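Local atomic coordinates of phosphate-binding protein (Xanthomonas axonopodis pv. citri, PDB entry 5UB6), a protein that probably serves as a periplasmic substrate-binding protein of a phosphonate-type ABC transporter, and holds a pyrophosphate ion in its cleft. Residues 8-13 against 63-68; 83-88 against 210-215. All coordinates share one frame; numbering follows the deposited sequence. Where two conformers were deposited one is given.

Contact 1: residues 8-13 against 63-68. With POP (pyrophosphate 2-), chain C.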
ATOM      1  N   GLY A   8       6.079  10.345  -7.769  1.00 26.48           N
ATOM      2  CA  GLY A   8       6.486   8.975  -7.927  1.00 28.54           C
ATOM      3  C   GLY A   8       5.550   8.034  -7.248  1.00 28.76           C
ATOM      4  O   GLY A   8       4.559   8.471  -6.636  1.00 25.72           O
ATOM      5  N   ARG A   9       5.887   6.750  -7.412  1.00 29.94           N
ATOM      6  CA  ARG A   9       5.349   5.658  -6.599  1.00 35.20           C
ATOM      7  C   ARG A   9       6.230   4.415  -6.684  1.00 31.25           C
ATOM      8  O   ARG A   9       7.075   4.247  -7.583  1.00 29.35           O
ATOM      9  CB  ARG A   9       3.879   5.296  -6.940  1.00 39.25           C
ATOM     10  CG  ARG A   9       3.625   4.572  -8.254  1.00 43.88           C
ATOM     11  CD  ARG A   9       2.247   3.902  -8.268  1.00 48.70           C
ATOM     12  NE  ARG A   9       2.342   2.522  -7.792  1.00 52.62           N
ATOM     13  CZ  ARG A   9       1.577   1.494  -8.167  1.00 57.16           C
ATOM     14  NH1 ARG A   9       0.585   1.640  -9.043  1.00 58.00           N
ATOM     15  NH2 ARG A   9       1.812   0.281  -7.652  1.00 57.54           N
ATOM     16  N   ILE A  10       6.005   3.553  -5.706  1.00 30.91           N
ATOM     17  CA  ILE A  10       6.665   2.280  -5.642  1.00 27.26           C
ATOM     18  C   ILE A  10       5.892   1.439  -6.645  1.00 27.76           C
ATOM     19  O   ILE A  10       4.677   1.430  -6.628  1.00 29.32           O
ATOM     20  CB  ILE A  10       6.574   1.684  -4.248  1.00 26.09           C
ATOM     21  CG1 ILE A  10       7.274   2.607  -3.229  1.00 24.67           C
ATOM     22  CG2 ILE A  10       7.155   0.258  -4.276  1.00 24.62           C
ATOM     23  CD1 ILE A  10       7.019   2.253  -1.774  1.00 24.94           C
ATOM     24  N   SER A  11       6.565   0.778  -7.561  1.00 27.29           N
ATOM     25  CA  SER A  11       5.842   0.126  -8.635  1.00 31.73           C
ATOM     26  C   SER A  11       6.590  -1.042  -9.187  1.00 35.35           C
ATOM     27  O   SER A  11       7.725  -0.879  -9.546  1.00 37.98           O
ATOM     28  CB  SER A  11       5.662   1.131  -9.766  1.00 31.84           C
ATOM     29  OG  SER A  11       5.125   0.545 -10.935  1.00 27.41           O
ATOM     30  N   ASP A  12       5.928  -2.188  -9.305  1.00 42.54           N
ATOM     31  CA  ASP A  12       6.477  -3.346 -10.055  1.00 52.70           C
ATOM     32  C   ASP A  12       6.092  -3.342 -11.521  1.00 52.46           C
ATOM     33  O   ASP A  12       6.451  -4.261 -12.229  1.00 57.57           O
ATOM     34  CB  ASP A  12       6.031  -4.688  -9.436  1.00 58.04           C
ATOM     35  CG  ASP A  12       6.994  -5.198  -8.370  1.00 68.50           C
ATOM     36  OD1 ASP A  12       8.053  -4.574  -8.103  1.00 72.57           O
ATOM     37  OD2 ASP A  12       6.679  -6.254  -7.783  1.00 86.76           O
ATOM     38  N   ASP A  13       5.366  -2.318 -11.976  1.00 55.25           N
ATOM     39  CA  ASP A  13       4.934  -2.214 -13.379  1.00 50.63           C
ATOM     40  C   ASP A  13       4.955  -0.737 -13.795  1.00 42.57           C
ATOM     41  O   ASP A  13       3.914  -0.123 -13.997  1.00 38.59           O
ATOM     42  CB  ASP A  13       3.530  -2.849 -13.540  1.00 53.52           C
ATOM     43  CG  ASP A  13       3.232  -3.339 -14.958  1.00 55.91           C
ATOM     44  OD1 ASP A  13       4.022  -3.127 -15.920  1.00 58.05           O
ATOM     45  OD2 ASP A  13       2.143  -3.924 -15.100  1.00 51.74           O
ATOM     46  N   VAL A  63       4.980  11.248  -3.178  1.00 22.13           N
ATOM     47  CA  VAL A  63       4.392   9.977  -3.548  1.00 22.86           C
ATOM     48  C   VAL A  63       3.027   9.827  -2.888  1.00 23.00           C
ATOM     49  O   VAL A  63       2.774  10.424  -1.835  1.00 23.34           O
ATOM     50  CB  VAL A  63       5.292   8.791  -3.176  1.00 23.25           C
ATOM     51  CG1 VAL A  63       6.635   8.930  -3.829  1.00 23.25           C
ATOM     52  CG2 VAL A  63       5.419   8.654  -1.662  1.00 24.82           C
ATOM     53  N   SER A  64       2.134   9.092  -3.547  1.00 22.08           N
ATOM     54  CA  SER A  64       0.828   8.733  -2.997  1.00 21.97           C
ATOM     55  C   SER A  64       0.867   7.239  -2.720  1.00 23.10           C
ATOM     56  O   SER A  64       0.954   6.464  -3.641  1.00 22.99           O
ATOM     57  CB  SER A  64      -0.294   9.012  -3.984  1.00 21.85           C
ATOM     58  OG  SER A  64      -1.548   8.622  -3.417  1.00 22.81           O
ATOM     59  N   GLU A  65       0.785   6.838  -1.452  1.00 24.09           N
ATOM     60  CA  GLU A  65       0.963   5.430  -1.054  1.00 25.73           C
ATOM     61  C   GLU A  65      -0.111   4.983  -0.056  1.00 23.43           C
ATOM     62  O   GLU A  65      -0.744   5.812   0.627  1.00 21.04           O
ATOM     63  CB  GLU A  65       2.378   5.204  -0.456  1.00 27.77           C
ATOM     64  CG  GLU A  65       3.540   5.466  -1.437  1.00 31.76           C
ATOM     65  CD  GLU A  65       3.675   4.427  -2.560  1.00 36.09           C
ATOM     66  OE1 GLU A  65       3.309   3.245  -2.343  1.00 37.05           O
ATOM     67  OE2 GLU A  65       4.181   4.796  -3.653  1.00 40.15           O
ATOM     68  N   THR A  66      -0.269   3.668   0.049  1.00 20.92           N
ATOM     69  CA  THR A  66      -1.024   3.086   1.131  1.00 20.86           C
ATOM     70  C   THR A  66      -0.220   3.287   2.391  1.00 21.34           C
ATOM     71  O   THR A  66       1.012   3.434   2.355  1.00 20.04           O
ATOM     72  CB  THR A  66      -1.333   1.611   0.925  1.00 21.26           C
ATOM     73  OG1 THR A  66      -0.117   0.874   0.881  1.00 21.70           O
ATOM     74  CG2 THR A  66      -2.087   1.381  -0.364  1.00 20.90           C
ATOM     75  N   THR A  67      -0.936   3.313   3.510  1.00 21.22           N
ATOM     76  CA  THR A  67      -0.387   3.823   4.753  1.00 21.52           C
ATOM     77  C   THR A  67       0.745   3.024   5.368  1.00 21.72           C
ATOM     78  O   THR A  67       1.576   3.620   6.022  1.00 21.80           O
ATOM     79  CB  THR A  67      -1.513   4.053   5.779  1.00 24.18           C
ATOM     80  OG1 THR A  67      -2.335   2.877   5.857  1.00 22.44           O
ATOM     81  CG2 THR A  67      -2.361   5.238   5.310  1.00 25.30           C
ATOM     82  N   GLY A  68       0.792   1.696   5.168  1.00 20.23           N
ATOM     83  CA  GLY A  68       1.903   0.902   5.674  1.00 19.94           C
ATOM     84  C   GLY A  68       3.185   1.267   4.920  1.00 19.80           C
ATOM     85  O   GLY A  68       4.230   1.583   5.515  1.00 18.39           O
TER
HETATM   86  P1  POP C 401      -2.303  -1.150  -3.406  1.00 45.26           P
HETATM   87  O1  POP C 401      -1.104  -0.242  -3.665  1.00 45.36           O
HETATM   88  O2  POP C 401      -3.728  -0.640  -3.529  1.00 49.08           O
HETATM   89  O3  POP C 401      -2.130  -2.511  -3.989  1.00 48.34           O
HETATM   90  O   POP C 401      -2.300  -1.316  -1.825  1.00 35.32           O
HETATM   91  P2  POP C 401      -1.362  -2.220  -0.907  1.00 29.33           P
HETATM   92  O4  POP C 401      -0.252  -1.291  -0.347  1.00 27.86           O
HETATM   93  O5  POP C 401      -2.335  -2.683   0.128  1.00 24.31           O
HETATM   94  O6  POP C 401      -0.665  -3.350  -1.720  1.00 30.81           O

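Contact 2: residues 83-88 against 210-215. With POP (pyrophosphate 2-), chain C.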
ATOM      1  N   LEU A  83      -1.188  14.828   3.362  1.00 21.90           N
ATOM      2  CA  LEU A  83      -2.652  14.783   3.347  1.00 23.06           C
ATOM      3  C   LEU A  83      -3.142  13.327   3.404  1.00 23.81           C
ATOM      4  O   LEU A  83      -2.473  12.452   2.888  1.00 23.88           O
ATOM      5  CB  LEU A  83      -3.190  15.379   2.050  1.00 24.24           C
ATOM      6  CG  LEU A  83      -3.039  16.868   1.765  1.00 26.97           C
ATOM      7  CD1 LEU A  83      -3.504  17.175   0.344  1.00 29.69           C
ATOM      8  CD2 LEU A  83      -3.833  17.693   2.759  1.00 28.87           C
ATOM      9  N   MET A  84      -4.309  13.073   4.006  1.00 24.05           N
ATOM     10  CA  MET A  84      -4.924  11.738   3.939  1.00 25.25           C
ATOM     11  C   MET A  84      -5.688  11.610   2.608  1.00 23.71           C
ATOM     12  O   MET A  84      -6.266  12.547   2.115  1.00 23.77           O
ATOM     13  CB  MET A  84      -5.854  11.467   5.129  1.00 23.90           C
ATOM     14  CG  MET A  84      -5.217  11.673   6.514  1.00 23.97           C
ATOM     15  SD  MET A  84      -3.773  10.637   6.792  1.00 27.07           S
ATOM     16  CE  MET A  84      -4.536   9.022   6.576  1.00 26.68           C
ATOM     17  N   THR A  85      -5.672  10.421   2.037  1.00 24.25           N
ATOM     18  CA  THR A  85      -6.207  10.190   0.706  1.00 23.48           C
ATOM     19  C   THR A  85      -7.262   9.143   0.821  1.00 22.38           C
ATOM     20  O   THR A  85      -7.092   8.150   1.532  1.00 23.08           O
ATOM     21  CB  THR A  85      -5.067   9.802  -0.230  1.00 23.15           C
ATOM     22  OG1 THR A  85      -4.044  10.806  -0.121  1.00 22.57           O
ATOM     23  CG2 THR A  85      -5.518   9.683  -1.681  1.00 23.46           C
ATOM     24  N   GLU A  86      -8.375   9.409   0.151  1.00 23.88           N
ATOM     25  CA  GLU A  86      -9.537   8.547   0.110  1.00 26.04           C
ATOM     26  C   GLU A  86      -9.591   8.026  -1.318  1.00 24.76           C
ATOM     27  O   GLU A  86      -9.457   8.811  -2.248  1.00 23.83           O
ATOM     28  CB  GLU A  86     -10.780   9.385   0.433  1.00 30.27           C
ATOM     29  CG  GLU A  86     -12.113   8.700   0.162  1.00 34.97           C
ATOM     30  CD  GLU A  86     -13.282   9.686   0.076  1.00 39.05           C
ATOM     31  OE1 GLU A  86     -13.517  10.393   1.094  1.00 39.73           O
ATOM     32  OE2 GLU A  86     -13.939   9.757  -1.001  1.00 35.79           O
ATOM     33  N   ARG A  87      -9.739   6.718  -1.503  1.00 24.02           N
ATOM     34  CA  ARG A  87      -9.758   6.123  -2.832  1.00 27.32           C
ATOM     35  C   ARG A  87     -10.962   5.206  -2.955  1.00 26.77           C
ATOM     36  O   ARG A  87     -11.303   4.467  -2.011  1.00 24.98           O
ATOM     37  CB  ARG A  87      -8.464   5.327  -3.140  1.00 29.35           C
ATOM     38  CG  ARG A  87      -7.193   6.006  -2.625  1.00 33.08           C
ATOM     39  CD  ARG A  87      -5.982   5.990  -3.522  1.00 33.12           C
ATOM     40  NE  ARG A  87      -5.062   4.897  -3.255  1.00 33.55           N
ATOM     41  CZ  ARG A  87      -3.715   4.964  -3.270  1.00 33.06           C
ATOM     42  NH1 ARG A  87      -3.047   6.084  -3.491  1.00 34.21           N
ATOM     43  NH2 ARG A  87      -3.021   3.866  -3.054  1.00 30.64           N
ATOM     44  N   GLY A  88     -11.574   5.224  -4.126  1.00 27.87           N
ATOM     45  CA  GLY A  88     -12.786   4.410  -4.373  1.00 30.71           C
ATOM     46  C   GLY A  88     -13.946   4.747  -3.452  1.00 28.97           C
ATOM     47  O   GLY A  88     -14.745   3.885  -3.134  1.00 31.99           O
ATOM     48  N   PRO A 210      -6.268   3.719   7.714  1.00 22.16           N
ATOM     49  CA  PRO A 210      -6.553   4.636   6.620  1.00 23.16           C
ATOM     50  C   PRO A 210      -5.944   4.094   5.336  1.00 23.98           C
ATOM     51  O   PRO A 210      -4.850   3.538   5.361  1.00 25.03           O
ATOM     52  CB  PRO A 210      -5.905   5.946   7.056  1.00 24.00           C
ATOM     53  CG  PRO A 210      -5.648   5.793   8.518  1.00 25.53           C
ATOM     54  CD  PRO A 210      -5.353   4.322   8.683  1.00 24.32           C
ATOM     55  N   ARG A 211      -6.687   4.288   4.263  1.00 23.29           N
ATOM     56  CA  ARG A 211      -6.421   3.685   2.967  0.50 26.52           C
ATOM     57  C   ARG A 211      -5.095   4.159   2.342  1.00 26.03           C
ATOM     58  O   ARG A 211      -4.274   3.336   1.889  1.00 26.56           O
ATOM     59  CB  ARG A 211      -7.612   4.014   2.049  0.50 29.37           C
ATOM     60  CG  ARG A 211      -7.530   3.499   0.627  0.50 30.73           C
ATOM     61  CD  ARG A 211      -7.747   2.007   0.548  0.50 30.95           C
ATOM     62  NE  ARG A 211      -7.663   1.557  -0.838  0.50 30.80           N
ATOM     63  CZ  ARG A 211      -6.513   1.260  -1.410  0.50 30.26           C
ATOM     64  NH1 ARG A 211      -5.406   1.383  -0.710  0.50 27.87           N
ATOM     65  NH2 ARG A 211      -6.468   0.862  -2.675  0.50 31.60           N
ATOM     66  N   ALA A 212      -4.865   5.465   2.344  1.00 24.00           N
ATOM     67  CA  ALA A 212      -3.687   6.055   1.663  1.00 22.70           C
ATOM     68  C   ALA A 212      -3.331   7.447   2.157  1.00 21.58           C
ATOM     69  O   ALA A 212      -4.122   8.150   2.844  1.00 20.54           O
ATOM     70  CB  ALA A 212      -3.913   6.076   0.148  1.00 22.98           C
ATOM     71  N   VAL A 213      -2.117   7.852   1.833  1.00 21.38           N
ATOM     72  CA  VAL A 213      -1.610   9.138   2.321  1.00 20.89           C
ATOM     73  C   VAL A 213      -0.721   9.712   1.258  1.00 22.07           C
ATOM     74  O   VAL A 213       0.035   8.979   0.623  1.00 23.15           O
ATOM     75  CB  VAL A 213      -0.899   8.945   3.685  1.00 21.64           C
ATOM     76  CG1 VAL A 213       0.212   7.920   3.588  1.00 20.89           C
ATOM     77  CG2 VAL A 213      -0.384  10.239   4.285  1.00 21.59           C
ATOM     78  N   GLU A 214      -0.808  11.020   1.053  1.00 21.79           N
ATOM     79  CA  GLU A 214       0.187  11.735   0.282  1.00 22.02           C
ATOM     80  C   GLU A 214       1.389  12.062   1.152  1.00 21.86           C
ATOM     81  O   GLU A 214       1.245  12.589   2.258  1.00 24.53           O
ATOM     82  CB  GLU A 214      -0.394  13.012  -0.316  1.00 23.97           C
ATOM     83  CG  GLU A 214      -1.683  12.806  -1.103  1.00 23.34           C
ATOM     84  CD  GLU A 214      -1.513  11.744  -2.155  1.00 26.25           C
ATOM     85  OE1 GLU A 214      -0.691  11.967  -3.126  1.00 26.33           O
ATOM     86  OE2 GLU A 214      -2.189  10.705  -1.998  1.00 25.25           O
ATOM     87  N   MET A 215       2.579  11.695   0.678  1.00 20.43           N
ATOM     88  CA  MET A 215       3.833  11.928   1.408  1.00 21.35           C
ATOM     89  C   MET A 215       4.730  12.815   0.579  1.00 21.98           C
ATOM     90  O   MET A 215       4.799  12.665  -0.644  1.00 25.41           O
ATOM     91  CB  MET A 215       4.591  10.631   1.659  1.00 20.68           C
ATOM     92  CG  MET A 215       3.769   9.501   2.306  1.00 20.67           C
ATOM     93  SD  MET A 215       3.520   9.825   4.062  1.00 21.01           S
ATOM     94  CE  MET A 215       5.204   9.606   4.659  1.00 19.69           C
TER
HETATM   95  P1  POP C 401      -2.303  -1.150  -3.406  1.00 45.26           P
HETATM   96  O1  POP C 401      -1.104  -0.242  -3.665  1.00 45.36           O
HETATM   97  O2  POP C 401      -3.728  -0.640  -3.529  1.00 49.08           O
HETATM   98  O3  POP C 401      -2.130  -2.511  -3.989  1.00 48.34           O
HETATM   99  O   POP C 401      -2.300  -1.316  -1.825  1.00 35.32           O
HETATM  100  P2  POP C 401      -1.362  -2.220  -0.907  1.00 29.33           P
HETATM  101  O4  POP C 401      -0.252  -1.291  -0.347  1.00 27.86           O
HETATM  102  O5  POP C 401      -2.335  -2.683   0.128  1.00 24.31           O
HETATM  103  O6  POP C 401      -0.665  -3.350  -1.720  1.00 30.81           O

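Contact 1: residues 8-13 against 63-68
Glu65 places its CG beside the backbone N (chi1 -63°) and its chain then bends at chi2 (-70°), which together bring the carboxylate off strand 62-66 toward the loop that follows strand 4-8. There OE2 takes the backbone N-H of Ile10 on its syn side, with 3.0 Å from Ile10 N to Glu65 OE2. The bond is nearly straight, though 24° out of the carboxylate plane. The same oxygen lies 3.3 Å from Arg9 CA. The side chains of Ile10 and Glu65 cross at about a right angle, with Ile10 CD1 3.9 Å from Glu65 OE1; the branched aliphatic chain of Ile10 suits a buried spot that it shares with Met51 of helix 48-56. Farther back, Val63 CA approaches Gly8 O at 3.4 Å as a CA-H...O contact, and Gly8, having no side chain, puts nothing on the sheet face beside Val63, whose CG1 packs on Gly8 O. Arg9 bends at chi3 and returns NE to Ile10 O, 2.8 Å away. One residue beyond Glu65, Thr66 OG1 reaches the bound pyrophosphate. A buried carboxylate thus receives a backbone N-H, and the guanidinium of Arg9, with NE 5.1 Å from Glu65 OE2, would probably favour its negative charge without pairing with it directly.

Contact 2: residues 83-88 against 210-215
Arg87 leaves strand 79-87 with its CB directed toward residues 210-215 and bends at chi2 and again at chi3 (-95°), which lays the guanidinium over Ala212. Its CG meets Arg211 CG at 4.1 Å, the two side chains crossing at about a right angle. Next, NE sits above the Arg211 guanidinium, offset toward its rim, and has no polar partner in the model. CZ lies 3.6 Å from Ala212 CB, the methyl being centred over one guanidinium face; a side chain this small lets the flat group settle close to the strand. NH1 also lies against this methyl and comes close to Ser64 OG, while NH2 is 4.2 Å from Arg211 NH1, the two planes standing 84° apart. In the conformer given, Arg211 NH2 donates to O2 of the pyrophosphate at 3.2 Å. The backbones are antiparallel: Thr85 N donates to Ala212 O and Glu214 N to Leu83 O, each at 2.9 Å. On the face that carries Ala212, Thr85 OG1 donates to the anti lone pair of Glu214 OE2 at 2.6 Å. Met84 and Val213 share the other face, and Met84 CE also packs tightly on Pro210 CB at 3.4 Å. Two arginines beside a bound anion probably make the local potential more positive, which would help hold a phosphate group, though of the two Arg211 alone bonds to it here.

Contact 1 and contact 2 lie about 11 Å apart between centres and join through strand 209-217, which pairs with strand 62-66 and with strand 79-87. Glu214 OE2 of contact 2 probably accepts from Ser64 OG of contact 1 at 2.6 Å, and Pro210 O probably accepts from the hydroxyl of Thr67, also at 2.6 Å from Thr67 OG1. Both contacts reach the pyrophosphate: Thr66 OG1 lies 2.5 Å from O4 on one phosphate, a distance so short that its exact value is doubtful, whereas Arg211 donates to an oxygen of the other. Ser123, Thr124, Ser125 and Lys164 complete the site, an arrangement consistent with the interdomain cleft of periplasmic binding proteins.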